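Local coordinates for protein 2,3,4,5-tetrahydropyridine-2,6-dicarboxylate N-succinyltransferase (Campylobacter jejuni, PDB 2RIJ) that probably catalyses the succinyl-CoA-dependent conversion of cyclic tetrahydrodipicolinate into acyclic N-succinyl-L-2-amino-6-oxopimelate in lysine biosynthesis, at residues K23-R35 with D121-K133. Numbering follows the deposited sequence.
Sequences KKPKAFGIARLDR and DDEFSFVCLFEDK
Gly29 and Val127 trade two backbone hydrogen bonds, Gly29 N to Val127 O at 3.0 Å and Val127 N to Gly29 O, and Ala31 and Ser125 repeat the exchange, making strands 27-35 and 124-129 antiparallel neighbours in the sheet of the N-terminal domain. A classic beta bulge disturbs the ladder where Lys26 and Ala27 both face Leu129: Leu129 O takes a bond of 2.8 Å from Lys26 N and a weak one from Ala27 N, while Ala27 O accepts Leu129 N. Beyond the bulge, water 1 donates to Lys24 O and Phe130 O.

Phe28, Ile30, Phe124 and Phe126 lie on one face of the sheet, Phe28 and Phe126 against helix 57-69 and Ile30 and Phe124 against helix 107-117, where apolar side chains suit the burial. Phe126 has CG anti to its backbone N (chi1 -178°), which carries CE1 to 3.8 Å from Phe28 CD2, while Ile30 CG1 meets the edge of the Phe126 ring.

At the other end Leu33 N bonds Glu123 O. Arginine suits position 35 because its extended chain carries a planar donor group across to the backbone: Arg35 NE gives Asp122 O a 2.7 Å bond in the carbonyl plane, NH2 adds a weak one, and NH1 is used by Lys40 O. Water 4 accepts from Arg35 NH2. Arg32 and Glu123 run side by side without direct pairing; water 2 accepts from Arg32 NH1 and donates to Glu123 OE2 and Leu33 O. Arg32 NH1 also forms a salt bridge with Asp34 OD1, and Arg32 NE donates to Lys191 O of the second subunit. Backbone pairing thus fixes the register, while water and charged side chains satisfy polar groups where the ladder ends, one arginine extending that network into the subunit interface.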
loop_
_atom_site.group_PDB
_atom_site.type_symbol
_atom_site.label_atom_id
_atom_site.label_comp_id
_atom_site.label_asym_id
_atom_site.label_seq_id
_atom_site.Cartn_x
_atom_site.Cartn_y
_atom_site.Cartn_z
ATOM N N LYS A 23 -58.494 -31.746 -13.822
ATOM C CA LYS A 23 -57.064 -31.807 -13.536
ATOM C C LYS A 23 -56.856 -32.082 -12.046
ATOM O O LYS A 23 -57.477 -31.430 -11.221
ATOM C CB LYS A 23 -56.388 -30.472 -13.834
ATOM C CG LYS A 23 -55.846 -30.303 -15.219
ATOM C CD LYS A 23 -55.308 -28.862 -15.402
ATOM C CE LYS A 23 -53.786 -28.741 -15.290
ATOM N NZ LYS A 23 -53.299 -27.473 -15.985
ATOM N N LYS A 24 -55.962 -33.011 -11.715
ATOM C CA LYS A 24 -55.566 -33.233 -10.342
ATOM C C LYS A 24 -54.802 -32.014 -9.833
ATOM O O LYS A 24 -53.892 -31.528 -10.494
ATOM C CB LYS A 24 -54.645 -34.428 -10.224
ATOM C CG LYS A 24 -55.231 -35.756 -10.630
ATOM C CD LYS A 24 -54.167 -36.866 -10.381
ATOM C CE LYS A 24 -54.684 -38.227 -10.801
ATOM N NZ LYS A 24 -53.809 -39.320 -10.250
ATOM N N PRO A 25 -55.181 -31.492 -8.674
ATOM C CA PRO A 25 -54.365 -30.414 -8.104
ATOM C C PRO A 25 -52.946 -30.845 -7.753
ATOM O O PRO A 25 -52.699 -31.972 -7.276
ATOM C CB PRO A 25 -55.097 -30.026 -6.821
ATOM C CG PRO A 25 -56.396 -30.658 -6.856
ATOM C CD PRO A 25 -56.357 -31.807 -7.856
ATOM N N LYS A 26 -52.016 -29.930 -7.961
ATOM C CA LYS A 26 -50.647 -30.168 -7.558
ATOM C C LYS A 26 -50.439 -29.850 -6.075
ATOM O O LYS A 26 -49.556 -30.419 -5.449
ATOM C CB LYS A 26 -49.715 -29.336 -8.420
ATOM C CG LYS A 26 -49.928 -29.627 -9.902
ATOM C CD LYS A 26 -48.812 -29.097 -10.794
ATOM C CE LYS A 26 -48.918 -29.685 -12.238
ATOM N NZ LYS A 26 -49.299 -31.152 -12.281
ATOM N N ALA A 27 -51.228 -28.918 -5.541
ATOM C CA ALA A 27 -51.209 -28.561 -4.117
ATOM C C ALA A 27 -52.604 -28.194 -3.706
ATOM O O ALA A 27 -53.353 -27.586 -4.492
ATOM C CB ALA A 27 -50.299 -27.380 -3.855
ATOM N N PHE A 28 -52.962 -28.546 -2.488
ATOM C CA PHE A 28 -54.239 -28.147 -1.925
ATOM C C PHE A 28 -54.300 -28.198 -0.399
ATOM O O PHE A 28 -53.563 -28.929 0.282
ATOM C CB PHE A 28 -55.401 -28.969 -2.532
ATOM C CG PHE A 28 -55.477 -30.389 -2.040
ATOM C CD1 PHE A 28 -54.728 -31.395 -2.644
ATOM C CD2 PHE A 28 -56.322 -30.736 -0.974
ATOM C CE1 PHE A 28 -54.797 -32.708 -2.182
ATOM C CE2 PHE A 28 -56.383 -32.038 -0.499
ATOM C CZ PHE A 28 -55.645 -33.031 -1.125
ATOM N N GLY A 29 -55.236 -27.432 0.124
ATOM C CA GLY A 29 -55.634 -27.521 1.499
ATOM C C GLY A 29 -56.829 -26.644 1.790
ATOM O O GLY A 29 -57.372 -25.996 0.893
ATOM N N ILE A 30 -57.235 -26.657 3.053
ATOM C CA ILE A 30 -58.313 -25.837 3.559
ATOM C C ILE A 30 -57.756 -24.812 4.562
ATOM O O ILE A 30 -57.112 -25.173 5.563
ATOM C CB ILE A 30 -59.433 -26.702 4.216
ATOM C CG1 ILE A 30 -60.068 -27.640 3.209
ATOM C CG2 ILE A 30 -60.522 -25.818 4.861
ATOM C CD1 ILE A 30 -61.019 -28.709 3.882
ATOM N N ALA A 31 -58.047 -23.552 4.302
ATOM C CA ALA A 31 -57.633 -22.450 5.131
ATOM C C ALA A 31 -58.757 -21.859 5.972
ATOM O O ALA A 31 -59.880 -21.742 5.511
ATOM C CB ALA A 31 -57.057 -21.351 4.253
ATOM N N ARG A 32 -58.447 -21.473 7.211
ATOM C CA ARG A 32 -59.295 -20.589 7.984
ATOM C C ARG A 32 -58.853 -19.185 7.639
ATOM O O ARG A 32 -57.649 -18.855 7.714
ATOM C CB ARG A 32 -59.142 -20.837 9.487
ATOM C CG ARG A 32 -60.035 -19.979 10.334
ATOM C CD ARG A 32 -59.738 -20.079 11.864
ATOM N NE ARG A 32 -58.332 -19.784 12.155
ATOM C CZ ARG A 32 -57.786 -18.570 12.117
ATOM N NH1 ARG A 32 -58.479 -17.502 11.804
ATOM N NH2 ARG A 32 -56.487 -18.433 12.375
ATOM N N LEU A 33 -59.799 -18.328 7.260
ATOM C CA LEU A 33 -59.482 -16.976 6.826
ATOM C C LEU A 33 -59.750 -15.909 7.893
ATOM O O LEU A 33 -60.731 -15.989 8.634
ATOM C CB LEU A 33 -60.280 -16.600 5.584
ATOM C CG LEU A 33 -60.253 -17.556 4.385
ATOM C CD1 LEU A 33 -61.151 -16.924 3.273
ATOM C CD2 LEU A 33 -58.874 -17.893 3.905
ATOM N N ASP A 34 -58.879 -14.901 7.934
ATOM C CA ASP A 34 -59.102 -13.707 8.715
ATOM C C ASP A 34 -59.514 -12.631 7.728
ATOM O O ASP A 34 -58.798 -12.377 6.770
ATOM C CB ASP A 34 -57.836 -13.282 9.450
ATOM C CG ASP A 34 -57.415 -14.278 10.536
ATOM O OD1 ASP A 34 -58.255 -14.600 11.420
ATOM O OD2 ASP A 34 -56.246 -14.737 10.515
ATOM N N ARG A 35 -60.674 -12.016 7.949
ATOM C CA ARG A 35 -61.225 -10.979 7.057
ATOM C C ARG A 35 -61.122 -9.595 7.691
ATOM O O ARG A 35 -60.960 -9.479 8.893
ATOM C CB ARG A 35 -62.686 -11.288 6.760
ATOM C CG ARG A 35 -62.847 -12.621 6.005
ATOM C CD ARG A 35 -64.294 -13.094 6.022
ATOM N NE ARG A 35 -64.440 -14.291 5.204
ATOM C CZ ARG A 35 -64.522 -14.268 3.882
ATOM N NH1 ARG A 35 -64.451 -13.107 3.224
ATOM N NH2 ARG A 35 -64.632 -15.408 3.216
ATOM N N ASP A 121 -69.896 -19.767 8.815
ATOM C CA ASP A 121 -70.003 -19.322 7.435
ATOM C C ASP A 121 -68.866 -18.398 7.082
ATOM O O ASP A 121 -68.446 -17.607 7.912
ATOM C CB ASP A 121 -71.331 -18.596 7.191
ATOM C CG ASP A 121 -72.534 -19.563 7.141
ATOM O OD1 ASP A 121 -72.485 -20.592 6.369
ATOM O OD2 ASP A 121 -73.509 -19.249 7.861
ATOM N N ASP A 122 -68.393 -18.511 5.840
ATOM C CA ASP A 122 -67.320 -17.698 5.270
ATOM C C ASP A 122 -65.969 -17.737 6.009
ATOM O O ASP A 122 -65.137 -16.864 5.824
ATOM C CB ASP A 122 -67.789 -16.249 5.126
ATOM C CG ASP A 122 -69.011 -16.130 4.253
ATOM O OD1 ASP A 122 -68.956 -16.571 3.083
ATOM O OD2 ASP A 122 -70.029 -15.623 4.757
ATOM N N GLU A 123 -65.768 -18.743 6.824
ATOM C CA GLU A 123 -64.601 -18.855 7.706
ATOM C C GLU A 123 -63.527 -19.734 7.043
ATOM O O GLU A 123 -62.330 -19.545 7.257
ATOM C CB GLU A 123 -65.092 -19.515 9.005
ATOM C CG GLU A 123 -64.058 -19.794 10.103
ATOM C CD GLU A 123 -63.818 -18.613 11.018
ATOM O OE1 GLU A 123 -64.394 -17.545 10.753
ATOM O OE2 GLU A 123 -63.067 -18.767 11.998
ATOM N N PHE A 124 -63.972 -20.735 6.276
ATOM C CA PHE A 124 -63.107 -21.733 5.699
ATOM C C PHE A 124 -63.218 -21.758 4.183
ATOM O O PHE A 124 -64.303 -21.569 3.605
ATOM C CB PHE A 124 -63.434 -23.110 6.268
ATOM C CG PHE A 124 -63.391 -23.183 7.753
ATOM C CD1 PHE A 124 -62.201 -23.360 8.415
ATOM C CD2 PHE A 124 -64.567 -23.145 8.497
ATOM C CE1 PHE A 124 -62.148 -23.435 9.827
ATOM C CE2 PHE A 124 -64.536 -23.226 9.900
ATOM C CZ PHE A 124 -63.336 -23.385 10.564
ATOM N N SER A 125 -62.080 -21.975 3.538
ATOM C CA SER A 125 -62.000 -21.970 2.074
ATOM C C SER A 125 -61.071 -23.070 1.587
ATOM O O SER A 125 -59.980 -23.280 2.128
ATOM C CB SER A 125 -61.491 -20.631 1.533
ATOM O OG SER A 125 -62.454 -19.594 1.640
ATOM N N PHE A 126 -61.523 -23.778 0.563
ATOM C CA PHE A 126 -60.684 -24.709 -0.158
ATOM C C PHE A 126 -59.803 -23.943 -1.135
ATOM O O PHE A 126 -60.247 -23.016 -1.832
ATOM C CB PHE A 126 -61.541 -25.690 -0.913
ATOM C CG PHE A 126 -60.768 -26.729 -1.652
ATOM C CD1 PHE A 126 -60.184 -27.787 -0.977
ATOM C CD2 PHE A 126 -60.623 -26.648 -3.031
ATOM C CE1 PHE A 126 -59.502 -28.762 -1.677
ATOM C CE2 PHE A 126 -59.924 -27.606 -3.728
ATOM C CZ PHE A 126 -59.388 -28.675 -3.065
ATOM N N VAL A 127 -58.530 -24.302 -1.147
ATOM C CA VAL A 127 -57.519 -23.595 -1.931
ATOM C C VAL A 127 -56.723 -24.663 -2.639
ATOM O O VAL A 127 -56.228 -25.565 -2.007
ATOM C CB VAL A 127 -56.595 -22.740 -1.023
ATOM C CG1 VAL A 127 -55.610 -21.931 -1.841
ATOM C CG2 VAL A 127 -57.439 -21.833 -0.108
ATOM N N CYS A 128 -56.639 -24.581 -3.960
ATOM C CA CYS A 128 -55.791 -25.496 -4.695
ATOM C C CYS A 128 -55.069 -24.849 -5.867
ATOM O O CYS A 128 -55.542 -23.868 -6.453
ATOM C CB CYS A 128 -56.549 -26.763 -5.106
ATOM S SG CYS A 128 -57.539 -26.652 -6.568
ATOM N N LEU A 129 -53.902 -25.413 -6.175
ATOM C CA LEU A 129 -53.105 -25.023 -7.316
ATOM C C LEU A 129 -53.160 -26.137 -8.355
ATOM O O LEU A 129 -52.875 -27.299 -8.041
ATOM C CB LEU A 129 -51.650 -24.757 -6.920
ATOM C CG LEU A 129 -51.396 -23.769 -5.796
ATOM C CD1 LEU A 129 -49.872 -23.623 -5.545
ATOM C CD2 LEU A 129 -52.025 -22.449 -6.133
ATOM N N PHE A 130 -53.503 -25.767 -9.587
ATOM C CA PHE A 130 -53.407 -26.706 -10.760
ATOM C C PHE A 130 -52.076 -26.634 -11.504
ATOM O O PHE A 130 -51.666 -27.596 -12.142
ATOM C CB PHE A 130 -54.523 -26.441 -11.747
ATOM C CG PHE A 130 -55.879 -26.737 -11.200
ATOM C CD1 PHE A 130 -56.196 -28.008 -10.775
ATOM C CD2 PHE A 130 -56.842 -25.748 -11.123
ATOM C CE1 PHE A 130 -57.448 -28.283 -10.241
ATOM C CE2 PHE A 130 -58.096 -26.019 -10.607
ATOM C CZ PHE A 130 -58.395 -27.280 -10.153
ATOM N N GLU A 131 -51.420 -25.486 -11.420
ATOM C CA GLU A 131 -50.081 -25.307 -11.970
ATOM C C GLU A 131 -49.353 -24.264 -11.146
ATOM O O GLU A 131 -49.938 -23.655 -10.251
ATOM C CB GLU A 131 -50.129 -24.910 -13.453
ATOM C CG GLU A 131 -51.038 -23.742 -13.780
ATOM C CD GLU A 131 -51.605 -23.776 -15.203
ATOM O OE1 GLU A 131 -51.158 -24.615 -16.002
ATOM O OE2 GLU A 131 -52.503 -22.964 -15.521
ATOM N N ASP A 132 -48.067 -24.086 -11.428
ATOM C CA ASP A 132 -47.209 -23.134 -10.708
ATOM C C ASP A 132 -47.066 -21.846 -11.509
ATOM O O ASP A 132 -46.195 -21.712 -12.356
ATOM C CB ASP A 132 -45.846 -23.772 -10.409
ATOM C CG ASP A 132 -44.841 -22.780 -9.823
ATOM O OD1 ASP A 132 -45.254 -21.858 -9.076
ATOM O OD2 ASP A 132 -43.626 -22.935 -10.116
ATOM N N LYS A 133 -47.971 -20.921 -11.277
ATOM C CA LYS A 133 -47.935 -19.642 -11.943
ATOM C C LYS A 133 -48.094 -18.590 -10.876
ATOM O O LYS A 133 -48.199 -18.894 -9.694
ATOM C CB LYS A 133 -49.075 -19.537 -12.967
ATOM C CG LYS A 133 -49.160 -20.678 -13.988
ATOM C CD LYS A 133 -48.158 -20.527 -15.129
HETATM O O HOH W 1 -52.834 -30.120 -12.362
HETATM O O HOH W 2 -61.186 -16.791 11.329
HETATM O O HOH W 3 -63.428 -15.465 8.181
HETATM O O HOH W 4 -64.235 -18.357 3.384
#